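Local coordinates for protein trichothecene 3-O-acetyltransferase (Gibberella zeae, PDB 2RKV) that catalyses transfer of an acetyl group from acetyl coenzyme A to the C3 hydroxyl of trichothecene mycotoxins, as a member of the BAHD acyltransferase superfamily, at residues K250-D253 and A254-F258; K257-S260 and T261-L265; A292-A295 and R296-M299; A323-S326 and L327-A331; R333-S336 and E337-P340. All coordinates share one frame; numbering follows the deposited sequence. Where two conformers were deposited one is given.

Interaction 1: K250-D253 and A254-F258. With COA (coenzyme A), chain B.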
# COMPACT_ATOMS: atom_id res chain seq x y z
N LYS A 250 -7.92 21.83 16.99
CA LYS A 250 -8.73 22.94 17.49
C LYS A 250 -10.23 22.73 17.30
O LYS A 250 -11.03 23.46 17.91
CB LYS A 250 -8.34 24.23 16.79
CG LYS A 250 -7.09 24.86 17.31
CD LYS A 250 -6.77 26.07 16.45
CE LYS A 250 -5.63 26.86 17.00
NZ LYS A 250 -5.12 27.80 15.96
N THR A 251 -10.62 21.77 16.47
CA THR A 251 -12.03 21.62 16.09
C THR A 251 -12.58 20.20 16.28
O THR A 251 -13.48 19.77 15.55
CB THR A 251 -12.28 22.11 14.64
OG1 THR A 251 -11.34 21.50 13.74
CG2 THR A 251 -12.16 23.64 14.55
N LEU A 252 -12.07 19.48 17.27
CA LEU A 252 -12.46 18.09 17.48
C LEU A 252 -13.86 17.94 18.07
O LEU A 252 -14.32 18.82 18.81
CB LEU A 252 -11.45 17.39 18.40
CG LEU A 252 -10.05 17.26 17.80
CD1 LEU A 252 -9.17 16.51 18.76
CD2 LEU A 252 -10.12 16.55 16.46
N ASP A 253 -14.52 16.83 17.73
CA ASP A 253 -15.76 16.42 18.39
C ASP A 253 -15.52 16.21 19.88
O ASP A 253 -14.40 15.88 20.29
CB ASP A 253 -16.27 15.11 17.79
CG ASP A 253 -16.93 15.28 16.43
OD1 ASP A 253 -16.96 16.41 15.88
OD2 ASP A 253 -17.43 14.26 15.91
N ALA A 254 -16.57 16.38 20.68
CA ALA A 254 -16.49 16.19 22.13
C ALA A 254 -16.04 14.78 22.52
O ALA A 254 -15.41 14.59 23.55
CB ALA A 254 -17.85 16.51 22.77
N SER A 255 -16.37 13.80 21.68
CA SER A 255 -16.06 12.40 21.95
C SER A 255 -14.60 12.04 21.64
O SER A 255 -14.15 10.94 21.96
CB SER A 255 -17.00 11.50 21.14
OG SER A 255 -16.63 11.51 19.77
N THR A 256 -13.87 12.97 21.04
CA THR A 256 -12.54 12.69 20.52
C THR A 256 -11.44 13.48 21.25
O THR A 256 -11.36 14.69 21.10
CB THR A 256 -12.49 12.99 19.00
OG1 THR A 256 -13.46 12.18 18.32
CG2 THR A 256 -11.10 12.71 18.43
N LYS A 257 -10.60 12.76 22.01
CA LYS A 257 -9.54 13.37 22.81
C LYS A 257 -8.41 13.97 21.97
O LYS A 257 -7.87 15.03 22.31
CB LYS A 257 -8.93 12.33 23.77
CG LYS A 257 -9.87 11.81 24.85
CD LYS A 257 -9.96 12.76 26.02
CE LYS A 257 -10.74 12.16 27.17
NZ LYS A 257 -10.87 13.14 28.26
N PHE A 258 -8.04 13.27 20.90
CA PHE A 258 -6.95 13.70 20.03
C PHE A 258 -7.10 13.05 18.67
O PHE A 258 -7.79 12.04 18.53
CB PHE A 258 -5.59 13.31 20.64
CG PHE A 258 -5.35 11.82 20.72
CD1 PHE A 258 -4.84 11.13 19.62
CD2 PHE A 258 -5.67 11.12 21.88
CE1 PHE A 258 -4.64 9.75 19.68
CE2 PHE A 258 -5.47 9.74 21.95
CZ PHE A 258 -4.95 9.05 20.85
N1A COA B . -2.39 12.46 23.26
C2A COA B . -2.22 13.07 22.03
N3A COA B . -1.90 12.32 20.92
C4A COA B . -1.75 10.98 21.04
C5A COA B . -1.92 10.34 22.28
C6A COA B . -2.24 11.09 23.40
N6A COA B . -2.15 10.55 24.62
N7A COA B . -1.71 9.01 22.10
C8A COA B . -1.42 8.80 20.79
N9A COA B . -1.44 10.00 20.13
C1B COA B . -1.13 10.25 18.72
C2B COA B . 0.36 10.09 18.49
O2B COA B . 1.06 11.24 18.89
C3B COA B . 0.40 9.86 17.00
O3B COA B . 0.14 11.07 16.35
P3B COA B . 1.26 11.81 15.50
O7A COA B . 1.76 10.84 14.45
O8A COA B . 2.34 12.19 16.47
O9A COA B . 0.64 13.03 14.89
C4B COA B . -0.85 9.07 16.76
O4B COA B . -1.72 9.29 17.86
C5B COA B . -0.53 7.60 16.59
O5B COA B . -1.75 7.12 16.13
P1A COA B . -1.84 5.72 15.37
O1A COA B . -0.96 4.68 16.06
O2A COA B . -3.30 5.32 15.28
O3A COA B . -1.12 5.94 13.96
P2A COA B . -1.46 7.03 12.85
O4A COA B . -0.16 7.69 12.45
O5A COA B . -2.57 7.97 13.25
O6A COA B . -1.98 6.13 11.65
CBP COA B . -3.24 4.38 10.65
CCP COA B . -3.25 5.50 11.68
CDP COA B . -2.97 4.97 9.26
CEP COA B . -4.61 3.71 10.61
CAP COA B . -2.13 3.39 11.06
OAP COA B . -2.39 2.84 12.34
C9P COA B . -2.00 2.26 10.10
O9P COA B . -2.77 1.11 10.30
N8P COA B . -1.14 2.44 9.10
C7P COA B . -0.93 1.46 8.06
C6P COA B . -2.07 1.51 7.05
C5P COA B . -1.74 0.49 6.00
O5P COA B . -1.40 -0.66 6.34
N4P COA B . -1.82 0.91 4.74
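Thr256 N donates to the carbonyl O of Asp253 over 3.1 Å, with a fairly straight N-H...O angle of 159°, and this bond closes a tight turn of the chain. Across the turn Asp253 CB comes only loosely near Thr256 OG1 (4.1 Å). This is a type I beta turn, Asp253 to Thr256, in the loop that carries the chain from helix 238-249 to helix 261-277. Leu252 reaches across to the residues that leave the turn, its CD1 branch resting 3.7 Å from Thr256 O and 3.8 Å from Phe258 CA. The loop is tied back to helix 327-335 at two points, Thr251 OG1 accepting from Gly328 N and Asp253 N donating to Ser332 OG. At the far end the Phe258 side chain departs from segment 250-253 and meets coenzyme A. Its CG is held between the backbone N and the carbonyl carbon (chi1 66°), which swings the ring out over the cofactor. Adenine covers one ring face, C4A sitting 3.3 Å above the plane near the rim, and Phe258 CE1 comes within 3.2 Å of N9A.

Interaction 2: K257-S260 and T261-L265. With COA (coenzyme A), chain B.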
# COMPACT_ATOMS: atom_id res chain seq x y z
N LYS A 257 -10.60 12.76 22.01
CA LYS A 257 -9.54 13.37 22.81
C LYS A 257 -8.41 13.97 21.97
O LYS A 257 -7.87 15.03 22.31
CB LYS A 257 -8.93 12.33 23.77
CG LYS A 257 -9.87 11.81 24.85
CD LYS A 257 -9.96 12.76 26.02
CE LYS A 257 -10.74 12.16 27.17
NZ LYS A 257 -10.87 13.14 28.26
N PHE A 258 -8.04 13.27 20.90
CA PHE A 258 -6.95 13.70 20.03
C PHE A 258 -7.10 13.05 18.67
O PHE A 258 -7.79 12.04 18.53
CB PHE A 258 -5.59 13.31 20.64
CG PHE A 258 -5.35 11.82 20.72
CD1 PHE A 258 -4.84 11.13 19.62
CD2 PHE A 258 -5.67 11.12 21.88
CE1 PHE A 258 -4.64 9.75 19.68
CE2 PHE A 258 -5.47 9.74 21.95
CZ PHE A 258 -4.95 9.05 20.85
N VAL A 259 -6.47 13.66 17.67
CA VAL A 259 -6.30 13.00 16.37
C VAL A 259 -4.82 13.02 16.00
O VAL A 259 -4.03 13.70 16.65
CB VAL A 259 -7.16 13.64 15.25
CG1 VAL A 259 -8.65 13.44 15.54
CG2 VAL A 259 -6.79 15.13 15.04
N SER A 260 -4.45 12.27 14.97
CA SER A 260 -3.07 12.21 14.51
C SER A 260 -2.82 13.08 13.28
O SER A 260 -3.76 13.54 12.61
CB SER A 260 -2.71 10.77 14.15
OG SER A 260 -3.44 10.33 13.02
N THR A 261 -1.54 13.27 12.98
CA THR A 261 -1.11 13.91 11.75
C THR A 261 -1.75 13.20 10.55
O THR A 261 -2.33 13.84 9.66
CB THR A 261 0.44 13.88 11.64
OG1 THR A 261 1.01 14.61 12.74
CG2 THR A 261 0.91 14.52 10.35
N ASP A 262 -1.66 11.87 10.55
CA ASP A 262 -2.24 11.04 9.49
C ASP A 262 -3.76 11.24 9.37
O ASP A 262 -4.29 11.39 8.27
CB ASP A 262 -1.89 9.57 9.74
CG ASP A 262 -2.07 8.70 8.52
OD1 ASP A 262 -3.23 8.54 8.07
OD2 ASP A 262 -1.04 8.17 8.04
N ASP A 263 -4.45 11.27 10.51
CA ASP A 263 -5.89 11.58 10.55
C ASP A 263 -6.20 12.92 9.86
O ASP A 263 -7.14 13.03 9.06
CB ASP A 263 -6.39 11.74 11.99
CG ASP A 263 -6.45 10.43 12.76
OD1 ASP A 263 -6.39 9.33 12.17
OD2 ASP A 263 -6.56 10.53 14.00
N ALA A 264 -5.41 13.93 10.20
CA ALA A 264 -5.65 15.30 9.72
C ALA A 264 -5.49 15.39 8.20
O ALA A 264 -6.33 15.97 7.51
CB ALA A 264 -4.72 16.28 10.45
N LEU A 265 -4.42 14.80 7.67
CA LEU A 265 -4.22 14.80 6.22
C LEU A 265 -5.30 13.99 5.51
O LEU A 265 -5.83 14.41 4.48
CB LEU A 265 -2.83 14.28 5.84
CG LEU A 265 -2.55 14.34 4.32
CD1 LEU A 265 -2.81 15.73 3.72
CD2 LEU A 265 -1.13 13.85 3.97
N1A COA B . -2.39 12.46 23.26
C2A COA B . -2.22 13.07 22.03
N3A COA B . -1.90 12.32 20.92
C4A COA B . -1.75 10.98 21.04
C5A COA B . -1.92 10.34 22.28
C6A COA B . -2.24 11.09 23.40
N6A COA B . -2.15 10.55 24.62
N7A COA B . -1.71 9.01 22.10
C8A COA B . -1.42 8.80 20.79
N9A COA B . -1.44 10.00 20.13
C1B COA B . -1.13 10.25 18.72
C2B COA B . 0.36 10.09 18.49
O2B COA B . 1.06 11.24 18.89
C3B COA B . 0.40 9.86 17.00
O3B COA B . 0.14 11.07 16.35
P3B COA B . 1.26 11.81 15.50
O7A COA B . 1.76 10.84 14.45
O8A COA B . 2.34 12.19 16.47
O9A COA B . 0.64 13.03 14.89
C4B COA B . -0.85 9.07 16.76
O4B COA B . -1.72 9.29 17.86
C5B COA B . -0.53 7.60 16.59
O5B COA B . -1.75 7.12 16.13
P1A COA B . -1.84 5.72 15.37
O1A COA B . -0.96 4.68 16.06
O2A COA B . -3.30 5.32 15.28
O3A COA B . -1.12 5.94 13.96
P2A COA B . -1.46 7.03 12.85
O4A COA B . -0.16 7.69 12.45
O5A COA B . -2.57 7.97 13.25
O6A COA B . -1.98 6.13 11.65
CBP COA B . -3.24 4.38 10.65
CCP COA B . -3.25 5.50 11.68
CDP COA B . -2.97 4.97 9.26
CEP COA B . -4.61 3.71 10.61
CAP COA B . -2.13 3.39 11.06
OAP COA B . -2.39 2.84 12.34
C9P COA B . -2.00 2.26 10.10
O9P COA B . -2.77 1.11 10.30
N8P COA B . -1.14 2.44 9.10
C7P COA B . -0.93 1.46 8.06
C6P COA B . -2.07 1.51 7.05
C5P COA B . -1.74 0.49 6.00
O5P COA B . -1.40 -0.66 6.34
N4P COA B . -1.82 0.91 4.74
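Ser260 and Asp263 trade hydrogen bonds in both directions. Asp263 N donates to Ser260 OG over 2.9 Å, and Ser260 N returns a bond of 2.9 Å to Asp263 OD2, approaching from above the carboxylate plane. Setting OG between its own N and carbonyl carbon (chi1 67°) turns the Ser260 hydroxyl back over the first helical turn. The backbone bond from Ala264 N to Ser260 O, also 2.9 Å, starts the regular helical pattern. Bonds to coenzyme A form a second group. Ser260 OG gives its own hydrogen to O5A of the diphosphate at a very short 2.5 Å, so this hydroxyl is gripped as donor and acceptor at once. O9A of the 3'-phosphate is held twice by Thr261, from N at 2.9 Å and from OG1 at 2.7 Å. Ion pairs make a third: Asp263 OD2 also meets Arg335 NE, and Arg291 NH2 reaches both Asp263 OD1 and Asp262 OD1, while Asp262 OD2 is hydrogen-bonded to Ser379 OG. Van der Waals contact is slight: Val259 CB rests against the carboxylate oxygen Asp263 OD2 at 3.4 Å. Together Ser260 and Asp263 make a capping box at the start of helix 261-277, whose N-terminal end here forms part of the coenzyme A phosphate site.

Interaction 3: A292-A295 and R296-M299. With COA (coenzyme A), chain B.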
# COMPACT_ATOMS: atom_id res chain seq x y z
N ALA A 292 -7.32 2.11 4.93
CA ALA A 292 -6.57 0.90 5.27
C ALA A 292 -5.96 1.02 6.66
O ALA A 292 -5.39 2.06 7.02
CB ALA A 292 -5.48 0.63 4.24
N VAL A 293 -6.08 -0.04 7.45
CA VAL A 293 -5.58 -0.05 8.82
C VAL A 293 -4.86 -1.38 9.07
O VAL A 293 -5.44 -2.46 8.89
CB VAL A 293 -6.72 0.15 9.86
CG1 VAL A 293 -6.17 0.15 11.30
CG2 VAL A 293 -7.47 1.45 9.58
N ASP A 294 -3.60 -1.28 9.49
CA ASP A 294 -2.81 -2.43 9.93
C ASP A 294 -3.48 -3.01 11.16
O ASP A 294 -3.70 -2.30 12.16
CB ASP A 294 -1.37 -1.97 10.26
CG ASP A 294 -0.49 -3.09 10.83
OD1 ASP A 294 -0.85 -4.28 10.75
OD2 ASP A 294 0.60 -2.73 11.36
N ALA A 295 -3.82 -4.30 11.09
CA ALA A 295 -4.53 -4.98 12.16
C ALA A 295 -3.59 -5.69 13.14
O ALA A 295 -4.04 -6.28 14.12
CB ALA A 295 -5.56 -5.95 11.60
N ARG A 296 -2.28 -5.62 12.88
CA ARG A 296 -1.31 -6.29 13.76
C ARG A 296 -1.44 -5.85 15.23
O ARG A 296 -1.55 -6.70 16.12
CB ARG A 296 0.13 -6.13 13.26
CG ARG A 296 0.47 -6.99 12.05
CD ARG A 296 1.77 -6.49 11.42
NE ARG A 296 2.10 -7.16 10.16
CZ ARG A 296 1.45 -7.01 9.01
NH1 ARG A 296 0.40 -6.17 8.93
NH2 ARG A 296 1.86 -7.67 7.93
N PRO A 297 -1.44 -4.53 15.49
CA PRO A 297 -1.54 -4.08 16.90
C PRO A 297 -2.80 -4.59 17.61
O PRO A 297 -2.70 -5.12 18.72
CB PRO A 297 -1.53 -2.56 16.78
CG PRO A 297 -0.82 -2.28 15.49
CD PRO A 297 -1.30 -3.38 14.58
N ALA A 298 -3.97 -4.48 16.98
CA ALA A 298 -5.22 -4.96 17.57
C ALA A 298 -5.18 -6.47 17.83
O ALA A 298 -5.80 -6.96 18.78
CB ALA A 298 -6.42 -4.59 16.69
N MET A 299 -4.45 -7.20 16.99
CA MET A 299 -4.37 -8.65 17.09
C MET A 299 -3.24 -9.13 18.01
O MET A 299 -3.10 -10.33 18.27
CB MET A 299 -4.23 -9.26 15.69
CG MET A 299 -4.92 -10.61 15.50
SD MET A 299 -6.72 -10.61 15.74
CE MET A 299 -7.24 -9.10 14.95
N1A COA B . -2.39 12.46 23.26
C2A COA B . -2.22 13.07 22.03
N3A COA B . -1.90 12.32 20.92
C4A COA B . -1.75 10.98 21.04
C5A COA B . -1.92 10.34 22.28
C6A COA B . -2.24 11.09 23.40
N6A COA B . -2.15 10.55 24.62
N7A COA B . -1.71 9.01 22.10
C8A COA B . -1.42 8.80 20.79
N9A COA B . -1.44 10.00 20.13
C1B COA B . -1.13 10.25 18.72
C2B COA B . 0.36 10.09 18.49
O2B COA B . 1.06 11.24 18.89
C3B COA B . 0.40 9.86 17.00
O3B COA B . 0.14 11.07 16.35
P3B COA B . 1.26 11.81 15.50
O7A COA B . 1.76 10.84 14.45
O8A COA B . 2.34 12.19 16.47
O9A COA B . 0.64 13.03 14.89
C4B COA B . -0.85 9.07 16.76
O4B COA B . -1.72 9.29 17.86
C5B COA B . -0.53 7.60 16.59
O5B COA B . -1.75 7.12 16.13
P1A COA B . -1.84 5.72 15.37
O1A COA B . -0.96 4.68 16.06
O2A COA B . -3.30 5.32 15.28
O3A COA B . -1.12 5.94 13.96
P2A COA B . -1.46 7.03 12.85
O4A COA B . -0.16 7.69 12.45
O5A COA B . -2.57 7.97 13.25
O6A COA B . -1.98 6.13 11.65
CBP COA B . -3.24 4.38 10.65
CCP COA B . -3.25 5.50 11.68
CDP COA B . -2.97 4.97 9.26
CEP COA B . -4.61 3.71 10.61
CAP COA B . -2.13 3.39 11.06
OAP COA B . -2.39 2.84 12.34
C9P COA B . -2.00 2.26 10.10
O9P COA B . -2.77 1.11 10.30
N8P COA B . -1.14 2.44 9.10
C7P COA B . -0.93 1.46 8.06
C6P COA B . -2.07 1.51 7.05
C5P COA B . -1.74 0.49 6.00
O5P COA B . -1.40 -0.66 6.34
N4P COA B . -1.82 0.91 4.74
O HOH W 1 -4.56 -2.66 14.81
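At the edge of the Arg296 guanidinium, and only 4° out of its plane, sits Asp294 OD1, 2.9 Å from NH1 in a salt bridge. The planes of carboxylate and guanidinium are 65° apart, and NH1 meets OD1 from one face of the Asp294 carboxylate. The backbone N of Arg296 reaches the same oxygen from the opposite face, again at 2.9 Å and nearly straight. One oxygen is thus gripped by two donors of a single residue. The Asp294 CG stands away from its own N (chi1 175°), which carries OD1 forward over the start of the next turn, while OD2 looks toward Pro297 CD at 3.8 Å. The turn is closed by Met299 N, bonded to Ala295 O over 3.0 Å, and water 1 bridges Asp294 O to Ala298 N. Here strand 286-294 runs out into the short, weakly bonded helix 296-299, with Asp294 capping its first turn. The same residue holds coenzyme A through its backbone: Asp294 N donates to O9P of the pantetheine arm over 2.7 Å. Arg296 NH1 has a further salt bridge with Asp160 OD2, the aspartate of the HxxxD motif that marks BAHD enzymes and begins with His156 of the toxin pocket. NH2 is bonded to Tyr305 O. Shared between two acids, the buried arginine probably balances their charge and couples the end of the cofactor-binding strand to the HxxxD loop.

Interaction 4: A323-S326 and L327-A331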
# COMPACT_ATOMS: atom_id res chain seq x y z
N ALA A 323 -17.63 18.40 3.00
CA ALA A 323 -17.03 19.62 2.49
C ALA A 323 -17.18 20.78 3.49
O ALA A 323 -16.25 21.56 3.70
CB ALA A 323 -17.68 20.00 1.15
N ASN A 324 -18.34 20.85 4.13
CA ASN A 324 -18.70 22.03 4.91
C ASN A 324 -18.34 22.01 6.40
O ASN A 324 -18.19 23.08 7.02
CB ASN A 324 -20.17 22.39 4.69
CG ASN A 324 -20.44 22.84 3.26
OD1 ASN A 324 -19.67 23.61 2.67
ND2 ASN A 324 -21.52 22.33 2.68
N GLU A 325 -18.20 20.82 6.98
CA GLU A 325 -17.86 20.70 8.40
C GLU A 325 -16.39 21.06 8.65
O GLU A 325 -15.61 21.18 7.70
CB GLU A 325 -18.20 19.30 8.92
CG GLU A 325 -17.26 18.21 8.41
CD GLU A 325 -17.64 16.82 8.89
OE1 GLU A 325 -18.71 16.65 9.52
OE2 GLU A 325 -16.86 15.88 8.62
N SER A 326 -16.02 21.26 9.92
CA SER A 326 -14.64 21.61 10.28
C SER A 326 -13.68 20.46 9.96
O SER A 326 -14.11 19.32 9.79
CB SER A 326 -14.52 21.94 11.77
OG SER A 326 -14.76 20.79 12.56
N LEU A 327 -12.39 20.77 9.88
CA LEU A 327 -11.38 19.73 9.66
C LEU A 327 -11.38 18.72 10.81
O LEU A 327 -11.28 17.51 10.59
CB LEU A 327 -9.98 20.32 9.49
CG LEU A 327 -8.90 19.32 9.02
CD1 LEU A 327 -9.30 18.66 7.70
CD2 LEU A 327 -7.52 19.97 8.93
N GLY A 328 -11.50 19.24 12.03
CA GLY A 328 -11.57 18.41 13.23
C GLY A 328 -12.77 17.48 13.26
O GLY A 328 -12.66 16.35 13.73
N ALA A 329 -13.92 17.96 12.78
CA ALA A 329 -15.11 17.12 12.68
C ALA A 329 -14.82 15.92 11.77
O ALA A 329 -15.17 14.79 12.11
CB ALA A 329 -16.31 17.92 12.15
N THR A 330 -14.15 16.17 10.65
CA THR A 330 -13.85 15.10 9.68
C THR A 330 -12.79 14.15 10.24
O THR A 330 -12.92 12.92 10.13
CB THR A 330 -13.42 15.67 8.33
OG1 THR A 330 -14.37 16.66 7.90
CG2 THR A 330 -13.35 14.56 7.30
N ALA A 331 -11.77 14.71 10.87
CA ALA A 331 -10.69 13.90 11.46
C ALA A 331 -11.23 13.03 12.59
O ALA A 331 -10.82 11.88 12.76
CB ALA A 331 -9.54 14.77 11.95
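Glu325 folds over the first turn of helix 327-335 because its CG lies between the backbone N and the carbonyl carbon (chi1 72°), and the chain then runs straight out (chi2 -178°) to Thr330. There OE2 accepts from Thr330 OG1 over 2.7 Å, on the anti side of the carboxylate and close to its plane. On the way the flat end of Glu325 passes Ala329, whose CB is 3.7 Å from CD. The neighbouring Ser326 has a similar first torsion (chi1 67°), which turns OG back toward the helix start, where it accepts from Ala329 N at 3.0 Å; this makes Ser326 the N-cap of the helix. Ala329 CB lies 3.3 Å from Ser326 OG, so the methyl has that oxygen and the Glu325 chain as neighbours together. A longer backbone bond, Thr330 N to Ser326 O at 3.3 Å, opens the helical pattern. Helix 319-324 ends just before, and the chain bends through Glu325 and Ser326 to begin the next helix with hardly a pause. Leu327 then points away from the bend and packs on helices 238-249 and 261-277, while Gly328 N is taken by Thr251 OG1. The polar end has second partners. Glu325 OE2 also forms a salt bridge with Arg333 NE, and Lys271 NZ serves Thr330 OG1 and the Glu325 carbonyl. Beside a helix start and paired with Arg333, the carboxylate would be expected to stay ionised, and OE2 is fixed in place by hydroxyl and guanidinium jointly.

Interaction 5: R333-S336 and E337-P340. With COA (coenzyme A), chain B.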
# COMPACT_ATOMS: atom_id res chain seq x y z
N ARG A 333 -14.21 11.69 12.72
CA ARG A 333 -14.85 10.53 12.08
C ARG A 333 -13.84 9.40 11.92
O ARG A 333 -14.13 8.25 12.21
CB ARG A 333 -15.41 10.86 10.70
CG ARG A 333 -16.53 11.88 10.70
CD ARG A 333 -16.88 12.29 9.28
NE ARG A 333 -17.89 13.36 9.27
CZ ARG A 333 -19.21 13.15 9.28
NH1 ARG A 333 -19.71 11.92 9.32
NH2 ARG A 333 -20.04 14.18 9.27
N LEU A 334 -12.65 9.76 11.43
CA LEU A 334 -11.63 8.75 11.15
C LEU A 334 -11.11 8.11 12.44
O LEU A 334 -11.09 6.89 12.57
CB LEU A 334 -10.49 9.34 10.32
CG LEU A 334 -10.93 9.97 8.99
CD1 LEU A 334 -9.72 10.51 8.22
CD2 LEU A 334 -11.74 9.01 8.12
N ARG A 335 -10.71 8.94 13.39
CA ARG A 335 -10.15 8.46 14.65
C ARG A 335 -11.14 7.59 15.45
O ARG A 335 -10.73 6.65 16.13
CB ARG A 335 -9.61 9.65 15.47
CG ARG A 335 -9.05 9.34 16.86
CD ARG A 335 -7.91 8.33 16.87
NE ARG A 335 -6.90 8.55 15.84
CZ ARG A 335 -5.75 7.89 15.78
NH1 ARG A 335 -4.89 8.13 14.79
NH2 ARG A 335 -5.46 6.99 16.70
N SER A 336 -12.44 7.88 15.32
CA SER A 336 -13.49 7.17 16.08
C SER A 336 -13.57 5.66 15.80
O SER A 336 -14.15 4.91 16.58
CB SER A 336 -14.85 7.82 15.86
OG SER A 336 -15.38 7.50 14.59
N GLU A 337 -12.99 5.24 14.67
CA GLU A 337 -13.04 3.83 14.24
C GLU A 337 -11.78 3.03 14.59
O GLU A 337 -11.67 1.87 14.23
CB GLU A 337 -13.31 3.75 12.73
CG GLU A 337 -14.77 3.91 12.35
CD GLU A 337 -15.62 2.82 12.98
OE1 GLU A 337 -15.48 1.62 12.61
OE2 GLU A 337 -16.40 3.16 13.88
N LEU A 338 -10.83 3.67 15.27
CA LEU A 338 -9.53 3.03 15.50
C LEU A 338 -9.36 2.39 16.88
O LEU A 338 -8.24 2.04 17.27
CB LEU A 338 -8.39 4.03 15.25
CG LEU A 338 -8.25 4.49 13.80
CD1 LEU A 338 -7.16 5.55 13.70
CD2 LEU A 338 -7.96 3.30 12.85
N ASP A 339 -10.46 2.23 17.61
CA ASP A 339 -10.42 1.52 18.88
C ASP A 339 -9.94 0.07 18.66
O ASP A 339 -10.54 -0.68 17.86
CB ASP A 339 -11.79 1.55 19.54
CG ASP A 339 -11.85 0.70 20.78
OD1 ASP A 339 -11.24 1.09 21.80
OD2 ASP A 339 -12.52 -0.35 20.74
N PRO A 340 -8.85 -0.34 19.34
CA PRO A 340 -8.30 -1.69 19.16
C PRO A 340 -9.31 -2.83 19.33
O PRO A 340 -9.29 -3.78 18.54
CB PRO A 340 -7.20 -1.77 20.23
CG PRO A 340 -6.79 -0.37 20.43
CD PRO A 340 -8.05 0.45 20.29
N1A COA B . -2.39 12.46 23.26
C2A COA B . -2.22 13.07 22.03
N3A COA B . -1.90 12.32 20.92
C4A COA B . -1.75 10.98 21.04
C5A COA B . -1.92 10.34 22.28
C6A COA B . -2.24 11.09 23.40
N6A COA B . -2.15 10.55 24.62
N7A COA B . -1.71 9.01 22.10
C8A COA B . -1.42 8.80 20.79
N9A COA B . -1.44 10.00 20.13
C1B COA B . -1.13 10.25 18.72
C2B COA B . 0.36 10.09 18.49
O2B COA B . 1.06 11.24 18.89
C3B COA B . 0.40 9.86 17.00
O3B COA B . 0.14 11.07 16.35
P3B COA B . 1.26 11.81 15.50
O7A COA B . 1.76 10.84 14.45
O8A COA B . 2.34 12.19 16.47
O9A COA B . 0.64 13.03 14.89
C4B COA B . -0.85 9.07 16.76
O4B COA B . -1.72 9.29 17.86
C5B COA B . -0.53 7.60 16.59
O5B COA B . -1.75 7.12 16.13
P1A COA B . -1.84 5.72 15.37
O1A COA B . -0.96 4.68 16.06
O2A COA B . -3.30 5.32 15.28
O3A COA B . -1.12 5.94 13.96
P2A COA B . -1.46 7.03 12.85
O4A COA B . -0.16 7.69 12.45
O5A COA B . -2.57 7.97 13.25
O6A COA B . -1.98 6.13 11.65
CBP COA B . -3.24 4.38 10.65
CCP COA B . -3.25 5.50 11.68
CDP COA B . -2.97 4.97 9.26
CEP COA B . -4.61 3.71 10.61
CAP COA B . -2.13 3.39 11.06
OAP COA B . -2.39 2.84 12.34
C9P COA B . -2.00 2.26 10.10
O9P COA B . -2.77 1.11 10.30
N8P COA B . -1.14 2.44 9.10
C7P COA B . -0.93 1.46 8.06
C6P COA B . -2.07 1.51 7.05
C5P COA B . -1.74 0.49 6.00
O5P COA B . -1.40 -0.66 6.34
N4P COA B . -1.82 0.91 4.74
O HOH W 2 -13.73 2.26 17.06
O HOH W 3 -17.28 5.56 14.35
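Glu337 comes first, its N bonded to Leu334 O over 3.3 Å as helix 327-335 runs out. Its side chain folds at chi2 toward Ser336, and water 3 donates to both Ser336 OG and Glu337 OE2. Ser336 OG in turn gives its hydrogen to Arg333 O at 2.8 Å. Leu338 follows, with N bonded to Arg335 O over 3.1 Å, which closes a type I turn from Arg335 to Leu338. Its CD1 methyl sits over the centre of the Arg335 guanidinium, 3.4 Å above the plane, and CD2 lies by the CEP methyl of coenzyme A. Next, Asp339 N-caps helix 340-356, OD2 accepting from Ser342 N. With Leu338 on one face, the guanidinium turns its edge to the cofactor, a reach made possible by the double bend of the Arg335 chain (chi2 57°, chi3 45°). NH2 and NH1 both donate to O2A, at 3.1 and 3.3 Å, while NH1 also makes a weak bond of 2.8 Å to O5A. Arg335 thus reaches both phosphates of the diphosphate, the second by a weak bond, and, since NE is salt-bridged to Asp263 OD2, it probably offsets their charge while the leucine and that acid fix its rotation.

Four of the five contacts meet coenzyme A along its length: interaction 1 at adenine, interactions 2 and 5 at the phosphates, interaction 3 at the pantetheine arm. The centres of 1 and 3 are about 23 Å apart. Interactions 2 and 5 are joined by the Asp263 OD2 to Arg335 NE salt bridge of 2.7 Å, and 3 and 5 pack through Val293 CG2 on Leu338 CD2 at 3.8 Å. Interaction 4 stands back from the cofactor, the Leu327 side chain being about 12 Å from coenzyme A, but reaches interaction 5 through Glu325 OE2 and Arg333 NE at 2.8 Å. Interaction 3 also borders the T-2 toxin, which touches Ala292.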